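Local coordinates for DNA-directed RNA polymerase subunit E'' (Methanocaldococcus jannaschii, PDB 3LPE), which stimulates transcription elongation as the small zinc-binding Spt4 subunit of the Spt4/Spt5 heterodimer, at the interface of chains B and A. Coordinates in Å, arbitrary orientation; residue numbers count along the deposited sequence, not the author numbering. Chains: chain A, DNA-directed RNA polymerase subunit E''; chain B, Putative transcription antitermination protein nusG.

Three patches of the Spt4/Spt5 heterodimer are described, each hiding a similar amount of surface. Contact 1 and contact 2 are neighbours, their C-alpha centres about 8 Å apart, and both use A:Glu40 at the start of helix 40-44 of chain A. Contact 3 lies about 13 Å from contact 2 and about 15 Å from contact 1. Strand 30-33 of chain A and strand 40-45 of chain B each reach from contact 2 into contact 3. Helix packing, a carboxylate gripped by hydrogen bonds and strand pairing may thus act together as parts of one interface, in keeping with the Spt4/Spt5 heterodimer.

Contact 1: the interface of chains B and A. Residues chain B 83, 87, 90; chain A 40, 44.
Along one side of helix 83-90 of chain B, B:Ile83, B:Glu87 and B:Leu90 meet A:Glu40 and A:Lys44 of the short helix 40-44 of chain A. A:Lys44 hides the most surface here, 69 Å², and its stem forms the apolar packing. A:Lys44 CB rests 3.7 Å from B:Leu90 CD2, one methyl branch of the leucine, the two side chains meeting at about a right angle. A bend at chi2 (-68°) then turns the lysine chain, and from CD onward it runs past the carboxylate of B:Glu87. B:Ile83 lies against A:Glu40: B:Ile83 CD1 is 4.0 Å from A:Glu40 CG, while B:Ile83 CB faces the carboxylate oxygen A:Glu40 OE1 at 3.8 Å.

The charged end is loose as a polar link: A:Lys44 NZ and B:Glu87 OE2 form a salt bridge at 3.7 Å, a long separation. Carbon packs about as near here as at the stem, with the methylene A:Lys44 CE 3.6 Å from B:Glu87 OE2. The ammonium probably also tempers the like charges of the glutamates, B:Glu87 OE2 being 6.9 Å from A:Glu40 OE2. In the fold, this patch sets the last modelled helix of Spt5 against the helix of Spt4.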
ATOM      1  N   ILE B  83       2.398 -10.805   9.685  1.00 36.85           N
ATOM      2  CA  ILE B  83       2.620 -10.867   8.243  1.00 34.98           C
ATOM      3  C   ILE B  83       1.805 -11.989   7.588  1.00 41.74           C
ATOM      4  O   ILE B  83       1.302 -11.831   6.468  1.00 36.03           O
ATOM      5  CB  ILE B  83       4.129 -11.002   7.913  1.00 37.55           C
ATOM      6  CG1 ILE B  83       4.378 -10.802   6.417  1.00 51.84           C
ATOM      7  CG2 ILE B  83       4.680 -12.332   8.400  1.00 46.67           C
ATOM      8  CD1 ILE B  83       4.160  -9.352   5.951  1.00 37.53           C
ATOM      9  N   GLU B  87      -0.466 -11.923   3.919  1.00 33.91           N
ATOM     10  CA  GLU B  87      -0.068 -12.621   2.705  1.00 34.28           C
ATOM     11  C   GLU B  87      -1.206 -13.021   1.755  1.00 47.91           C
ATOM     12  O   GLU B  87      -1.077 -12.848   0.536  1.00 43.90           O
ATOM     13  CB  GLU B  87       0.819 -13.831   3.041  1.00 46.35           C
ATOM     14  CG  GLU B  87       2.111 -13.437   3.744  1.00 49.30           C
ATOM     15  CD  GLU B  87       3.028 -14.616   4.008  1.00 55.98           C
ATOM     16  OE1 GLU B  87       3.183 -15.464   3.105  1.00 65.19           O
ATOM     17  OE2 GLU B  87       3.603 -14.680   5.115  1.00 57.79           O
ATOM     18  N   LEU B  90      -2.198 -10.477  -0.718  1.00 42.37           N
ATOM     19  CA  LEU B  90      -1.243 -10.148  -1.774  1.00 47.82           C
ATOM     20  C   LEU B  90      -1.605 -10.748  -3.123  1.00 51.17           C
ATOM     21  O   LEU B  90      -1.365 -10.149  -4.166  1.00 65.25           O
ATOM     22  CB  LEU B  90       0.164 -10.580  -1.376  1.00 41.41           C
ATOM     23  CG  LEU B  90       1.040  -9.468  -0.806  1.00 43.49           C
ATOM     24  CD1 LEU B  90       0.207  -8.405  -0.135  1.00 39.28           C
ATOM     25  CD2 LEU B  90       2.066 -10.042   0.159  1.00 36.59           C
TER
ATOM     26  N   GLU A  40       8.751  -5.694   4.728  1.00 32.14           N
ATOM     27  CA  GLU A  40       8.523  -7.128   4.687  1.00 31.69           C
ATOM     28  C   GLU A  40       7.395  -7.452   3.704  1.00 31.61           C
ATOM     29  O   GLU A  40       7.476  -8.433   2.973  1.00 29.94           O
ATOM     30  CB  GLU A  40       8.253  -7.682   6.102  1.00 36.85           C
ATOM     31  CG  GLU A  40       8.130  -9.211   6.176  1.00 65.17           C
ATOM     32  CD  GLU A  40       8.068  -9.778   7.603  1.00 73.97           C
ATOM     33  OE1 GLU A  40       7.377  -9.198   8.480  1.00 51.57           O
ATOM     34  OE2 GLU A  40       8.702 -10.836   7.837  1.00 60.73           O
ATOM     35  N   LYS A  44       7.442  -9.965   0.399  1.00 32.62           N
ATOM     36  CA  LYS A  44       6.489 -11.042   0.142  1.00 31.26           C
ATOM     37  C   LYS A  44       5.818 -10.857  -1.211  1.00 32.43           C
ATOM     38  O   LYS A  44       5.416 -11.829  -1.847  1.00 38.17           O
ATOM     39  CB  LYS A  44       5.423 -11.113   1.249  1.00 33.19           C
ATOM     40  CG  LYS A  44       5.966 -11.518   2.614  1.00 42.80           C
ATOM     41  CD  LYS A  44       6.429 -12.966   2.640  1.00 44.46           C
ATOM     42  CE  LYS A  44       6.796 -13.389   4.058  1.00 54.70           C
ATOM     43  NZ  LYS A  44       7.217 -14.825   4.142  1.00 61.20           N
TER

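Contact 2: the interface of chains B and A. Residues chain B 41-42, 56; chain A 31, 38-41.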
ATOM      1  N   TYR B  41       6.887   2.163   5.709  1.00 24.44           N
ATOM      2  CA  TYR B  41       7.545   1.417   4.649  1.00 29.08           C
ATOM      3  C   TYR B  41       6.631   0.949   3.530  1.00 36.30           C
ATOM      4  O   TYR B  41       7.053   0.847   2.379  1.00 25.31           O
ATOM      5  CB  TYR B  41       8.277   0.230   5.249  1.00 34.35           C
ATOM      6  CG  TYR B  41       9.167   0.618   6.399  1.00 38.49           C
ATOM      7  CD1 TYR B  41      10.066   1.676   6.282  1.00 36.14           C
ATOM      8  CD2 TYR B  41       9.138  -0.089   7.589  1.00 35.40           C
ATOM      9  CE1 TYR B  41      10.906   2.031   7.338  1.00 30.73           C
ATOM     10  CE2 TYR B  41       9.970   0.250   8.644  1.00 38.43           C
ATOM     11  CZ  TYR B  41      10.858   1.310   8.515  1.00 40.27           C
ATOM     12  OH  TYR B  41      11.691   1.639   9.565  1.00 41.70           O
ATOM     13  N   SER B  42       5.376   0.665   3.859  1.00 24.47           N
ATOM     14  CA  SER B  42       4.421   0.302   2.824  1.00 24.84           C
ATOM     15  C   SER B  42       3.007   0.526   3.332  1.00 21.77           C
ATOM     16  O   SER B  42       2.796   0.643   4.525  1.00 21.35           O
ATOM     17  CB  SER B  42       4.602  -1.145   2.337  1.00 23.61           C
ATOM     18  OG  SER B  42       4.117  -2.066   3.298  1.00 28.25           O
ATOM     19  N   GLU B  56       2.550  -0.520   7.219  1.00 25.11           N
ATOM     20  CA  GLU B  56       3.777  -1.111   7.759  1.00 25.64           C
ATOM     21  C   GLU B  56       4.728   0.025   8.184  1.00 20.04           C
ATOM     22  O   GLU B  56       5.111   0.890   7.374  1.00 30.78           O
ATOM     23  CB  GLU B  56       4.415  -2.001   6.691  1.00 29.69           C
ATOM     24  CG  GLU B  56       5.615  -2.830   7.162  1.00 29.93           C
ATOM     25  CD  GLU B  56       6.257  -3.606   6.031  1.00 23.90           C
ATOM     26  OE1 GLU B  56       6.974  -4.581   6.315  1.00 39.10           O
ATOM     27  OE2 GLU B  56       6.039  -3.254   4.861  1.00 35.52           O
TER
ATOM     28  N   LEU A  31      -0.947  -1.496  -3.450  1.00 26.97           N
ATOM     29  CA  LEU A  31       0.175  -1.662  -2.518  1.00 22.62           C
ATOM     30  C   LEU A  31       1.188  -0.581  -2.837  1.00 25.34           C
ATOM     31  O   LEU A  31       1.764  -0.568  -3.935  1.00 23.42           O
ATOM     32  CB  LEU A  31       0.816  -3.047  -2.665  1.00 27.33           C
ATOM     33  CG  LEU A  31       2.145  -3.268  -1.904  1.00 20.46           C
ATOM     34  CD1 LEU A  31       2.031  -2.901  -0.430  1.00 27.43           C
ATOM     35  CD2 LEU A  31       2.654  -4.697  -2.045  1.00 20.99           C
ATOM     36  N   LYS A  38      13.224  -2.013   3.442  1.00 33.48           N
ATOM     37  CA  LYS A  38      12.779  -2.247   4.807  1.00 30.10           C
ATOM     38  C   LYS A  38      11.385  -2.850   4.911  1.00 43.94           C
ATOM     39  O   LYS A  38      10.944  -3.176   6.001  1.00 43.95           O
ATOM     40  CB  LYS A  38      12.828  -0.954   5.621  1.00 41.81           C
ATOM     41  CG  LYS A  38      14.215  -0.553   6.090  1.00 44.44           C
ATOM     42  CD  LYS A  38      14.132   0.701   6.957  1.00 57.71           C
ATOM     43  CE  LYS A  38      15.471   1.084   7.579  1.00 68.00           C
ATOM     44  NZ  LYS A  38      15.351   2.338   8.388  1.00 70.90           N
ATOM     45  N   SER A  39      10.687  -2.979   3.790  1.00 39.94           N
ATOM     46  CA  SER A  39       9.324  -3.507   3.814  1.00 33.26           C
ATOM     47  C   SER A  39       9.261  -5.039   3.687  1.00 36.08           C
ATOM     48  O   SER A  39       9.641  -5.608   2.663  1.00 30.25           O
ATOM     49  CB  SER A  39       8.471  -2.833   2.733  1.00 32.40           C
ATOM     50  OG  SER A  39       7.235  -3.482   2.597  1.00 27.45           O
ATOM     51  N   GLU A  40       8.751  -5.694   4.728  1.00 32.14           N
ATOM     52  CA  GLU A  40       8.523  -7.128   4.687  1.00 31.69           C
ATOM     53  C   GLU A  40       7.395  -7.452   3.704  1.00 31.61           C
ATOM     54  O   GLU A  40       7.476  -8.433   2.973  1.00 29.94           O
ATOM     55  CB  GLU A  40       8.253  -7.682   6.102  1.00 36.85           C
ATOM     56  CG  GLU A  40       8.130  -9.211   6.176  1.00 65.17           C
ATOM     57  CD  GLU A  40       8.068  -9.778   7.603  1.00 73.97           C
ATOM     58  OE1 GLU A  40       7.377  -9.198   8.480  1.00 51.57           O
ATOM     59  OE2 GLU A  40       8.702 -10.836   7.837  1.00 60.73           O
ATOM     60  N   ILE A  41       6.357  -6.611   3.648  1.00 26.32           N
ATOM     61  CA  ILE A  41       5.280  -6.818   2.683  1.00 25.31           C
ATOM     62  C   ILE A  41       5.782  -6.740   1.224  1.00 25.40           C
ATOM     63  O   ILE A  41       5.407  -7.563   0.387  1.00 25.53           O
ATOM     64  CB  ILE A  41       4.109  -5.806   2.903  1.00 26.37           C
ATOM     65  CG1 ILE A  41       3.515  -5.987   4.303  1.00 28.68           C
ATOM     66  CG2 ILE A  41       3.041  -5.980   1.825  1.00 24.75           C
ATOM     67  CD1 ILE A  41       2.446  -4.945   4.682  1.00 27.54           C
TER
HETATM   68  O   HOH W   1       6.539  -6.672   8.729  1.00 39.42           O
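The carboxylate of B:Glu56, on strand 52-57, reaches across to A:Ser39 and A:Glu40, and its hydrogen bonds dominate the contact. B:Glu56 OE2 accepts from the hydroxyl A:Ser39 OG at 2.6 Å on its syn side, 17° out of the carboxylate plane. Within chain B, B:Ser42 OG donates to B:Glu56 OE2 at 2.7 Å, on the anti side. B:Glu56 OE1 is met on its syn side by the backbone A:Glu40 N at 2.6 Å, bent to 135° at the hydrogen; A:Ile41 N adds a weak bond. With both oxygens engaged, rotation of the carboxylate is restrained, and the N-terminal end of helix 40-44 would probably help stabilise its charge. B:Glu56 gets there on an extended chain, with CG opposite the backbone N (chi1 -173°).

A water also links the two glutamates, lying 2.7 Å from A:Glu40 OE1 and 3.2 Å from B:Glu56 OE1.

Apolar packing flanks this polar centre. A:Lys38 CB sits over one face of the B:Tyr41 ring, 3.9 Å from the centroid of that ring, in a CH-pi contact. Farther along its extended chain, A:Lys38 CD approaches B:Tyr41 CE1 at 3.5 Å. B:Tyr41 CB lies 4.0 Å from A:Ser39 CB. Together these interactions fasten the beginning of the Spt4 helix to the Spt5 sheet, and probably help to set how the two subunits are placed.

Contact 3: the interface of chains B and A. Residues chain B 23, 26-27, 45; chain A 27, 29-30, 32.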
ATOM      1  N   LYS B  23      -8.149   3.554  -1.029  1.00 22.24           N
ATOM      2  CA  LYS B  23      -7.061   3.936  -1.940  1.00 32.28           C
ATOM      3  C   LYS B  23      -6.740   5.420  -1.835  1.00 35.56           C
ATOM      4  O   LYS B  23      -5.571   5.802  -1.851  1.00 28.59           O
ATOM      5  CB  LYS B  23      -7.415   3.585  -3.387  1.00 34.84           C
ATOM      6  CG  LYS B  23      -7.273   2.109  -3.725  1.00 32.19           C
ATOM      7  CD  LYS B  23      -7.862   1.844  -5.108  1.00 35.97           C
ATOM      8  CE  LYS B  23      -7.788   0.397  -5.498  1.00 55.90           C
ATOM      9  NZ  LYS B  23      -8.335   0.213  -6.870  1.00 63.86           N
ATOM     10  N   ALA B  26      -4.671   5.830   1.277  1.00 21.09           N
ATOM     11  CA  ALA B  26      -3.336   5.259   1.058  1.00 19.28           C
ATOM     12  C   ALA B  26      -2.458   6.276   0.315  1.00 24.92           C
ATOM     13  O   ALA B  26      -1.291   6.417   0.633  1.00 25.15           O
ATOM     14  CB  ALA B  26      -3.439   3.993   0.254  1.00 19.05           C
ATOM     15  N   GLY B  27      -3.033   6.951  -0.677  1.00 24.51           N
ATOM     16  CA  GLY B  27      -2.333   7.975  -1.443  1.00 37.76           C
ATOM     17  C   GLY B  27      -1.893   9.183  -0.629  1.00 40.45           C
ATOM     18  O   GLY B  27      -0.748   9.626  -0.718  1.00 29.75           O
ATOM     19  N   ALA B  45      -3.949  -1.395   0.493  1.00 22.09           N
ATOM     20  CA  ALA B  45      -5.396  -1.249   0.440  1.00 27.58           C
ATOM     21  C   ALA B  45      -5.955  -2.367  -0.409  1.00 29.87           C
ATOM     22  O   ALA B  45      -5.842  -2.329  -1.628  1.00 25.85           O
ATOM     23  CB  ALA B  45      -5.796   0.120  -0.123  1.00 23.93           C
TER
ATOM     24  N   TRP A  27      -7.221  -3.356 -13.248  1.00 25.69           N
ATOM     25  CA  TRP A  27      -6.410  -3.774 -12.123  1.00 36.24           C
ATOM     26  C   TRP A  27      -7.173  -3.560 -10.826  1.00 40.78           C
ATOM     27  O   TRP A  27      -8.113  -2.761 -10.763  1.00 30.75           O
ATOM     28  CB  TRP A  27      -5.073  -3.019 -12.089  1.00 33.37           C
ATOM     29  CG  TRP A  27      -5.196  -1.519 -11.973  1.00 36.67           C
ATOM     30  CD1 TRP A  27      -5.270  -0.630 -12.995  1.00 27.38           C
ATOM     31  CD2 TRP A  27      -5.257  -0.743 -10.760  1.00 31.78           C
ATOM     32  NE1 TRP A  27      -5.387   0.645 -12.508  1.00 28.99           N
ATOM     33  CE2 TRP A  27      -5.375   0.606 -11.137  1.00 31.48           C
ATOM     34  CE3 TRP A  27      -5.226  -1.063  -9.400  1.00 24.64           C
ATOM     35  CZ2 TRP A  27      -5.454   1.643 -10.204  1.00 33.41           C
ATOM     36  CZ3 TRP A  27      -5.313  -0.035  -8.472  1.00 40.26           C
ATOM     37  CH2 TRP A  27      -5.428   1.304  -8.880  1.00 39.30           C
ATOM     38  N   GLY A  29      -6.723  -3.546  -6.318  1.00 30.33           N
ATOM     39  CA  GLY A  29      -5.943  -3.560  -5.107  1.00 27.79           C
ATOM     40  C   GLY A  29      -4.820  -2.564  -5.222  1.00 34.80           C
ATOM     41  O   GLY A  29      -4.418  -2.245  -6.324  1.00 26.00           O
ATOM     42  N   LEU A  30      -4.309  -2.088  -4.090  1.00 25.61           N
ATOM     43  CA  LEU A  30      -3.244  -1.088  -4.095  1.00 28.71           C
ATOM     44  C   LEU A  30      -2.202  -1.400  -3.028  1.00 32.73           C
ATOM     45  O   LEU A  30      -2.531  -1.575  -1.845  1.00 27.08           O
ATOM     46  CB  LEU A  30      -3.822   0.315  -3.882  1.00 25.10           C
ATOM     47  CG  LEU A  30      -2.841   1.468  -3.656  1.00 27.35           C
ATOM     48  CD1 LEU A  30      -1.906   1.587  -4.848  1.00 26.00           C
ATOM     49  CD2 LEU A  30      -3.617   2.774  -3.458  1.00 29.33           C
ATOM     50  N   ILE A  32       1.391   0.335  -1.900  1.00 25.67           N
ATOM     51  CA  ILE A  32       2.329   1.419  -2.114  1.00 30.48           C
ATOM     52  C   ILE A  32       3.568   1.068  -1.335  1.00 30.31           C
ATOM     53  O   ILE A  32       3.522   0.975  -0.108  1.00 27.28           O
ATOM     54  CB  ILE A  32       1.810   2.755  -1.587  1.00 26.36           C
ATOM     55  CG1 ILE A  32       0.511   3.151  -2.299  1.00 29.03           C
ATOM     56  CG2 ILE A  32       2.856   3.848  -1.763  1.00 26.45           C
ATOM     57  CD1 ILE A  32      -0.070   4.437  -1.769  1.00 29.09           C
TER
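B:Lys23 and A:Leu30 bury the most surface in this patch, 56 and 47 Å², and they pack directly against each other. B:Lys23 projects from helix 22-35 with its chain extended beyond CG, and its stem crosses the leucine at a slant: B:Lys23 CG lies 3.7 Å from the methyl A:Leu30 CD2. Farther out, the ammonium B:Lys23 NZ ends 3.4 Å from A:Trp27 CZ3, offset from the indole plane and at the rim near CZ3 and CH2 rather than over the ring centre. An alanine in place of B:Lys23 would probably open a gap beside A:Leu30 and deprive the six-membered ring of A:Trp27 of its lysine neighbour.

A:Leu30 also joins the two chains through its backbone. B:Ala45 N donates to A:Leu30 O at 2.7 Å, nearly straight at 173°, and A:Leu30 N returns a bond to B:Ala45 O at 2.9 Å. This reciprocal pair is an antiparallel beta bridge. The leucine side chain, its CG opposite the backbone N (chi1 171°), brings A:Leu30 CD2 to 3.9 Å from B:Ala26 CB on the helix.

The small side chain of B:Ala26 probably allows Spt4 methyls to lie close to the helix, A:Ile32 CD1 being 3.3 Å from B:Ala26 O. While packing beside helix 22-35, the site bridges strand 40-45 of Spt5 and strand 30-33 of Spt4 and helps assemble the Spt4/Spt5 heterodimer.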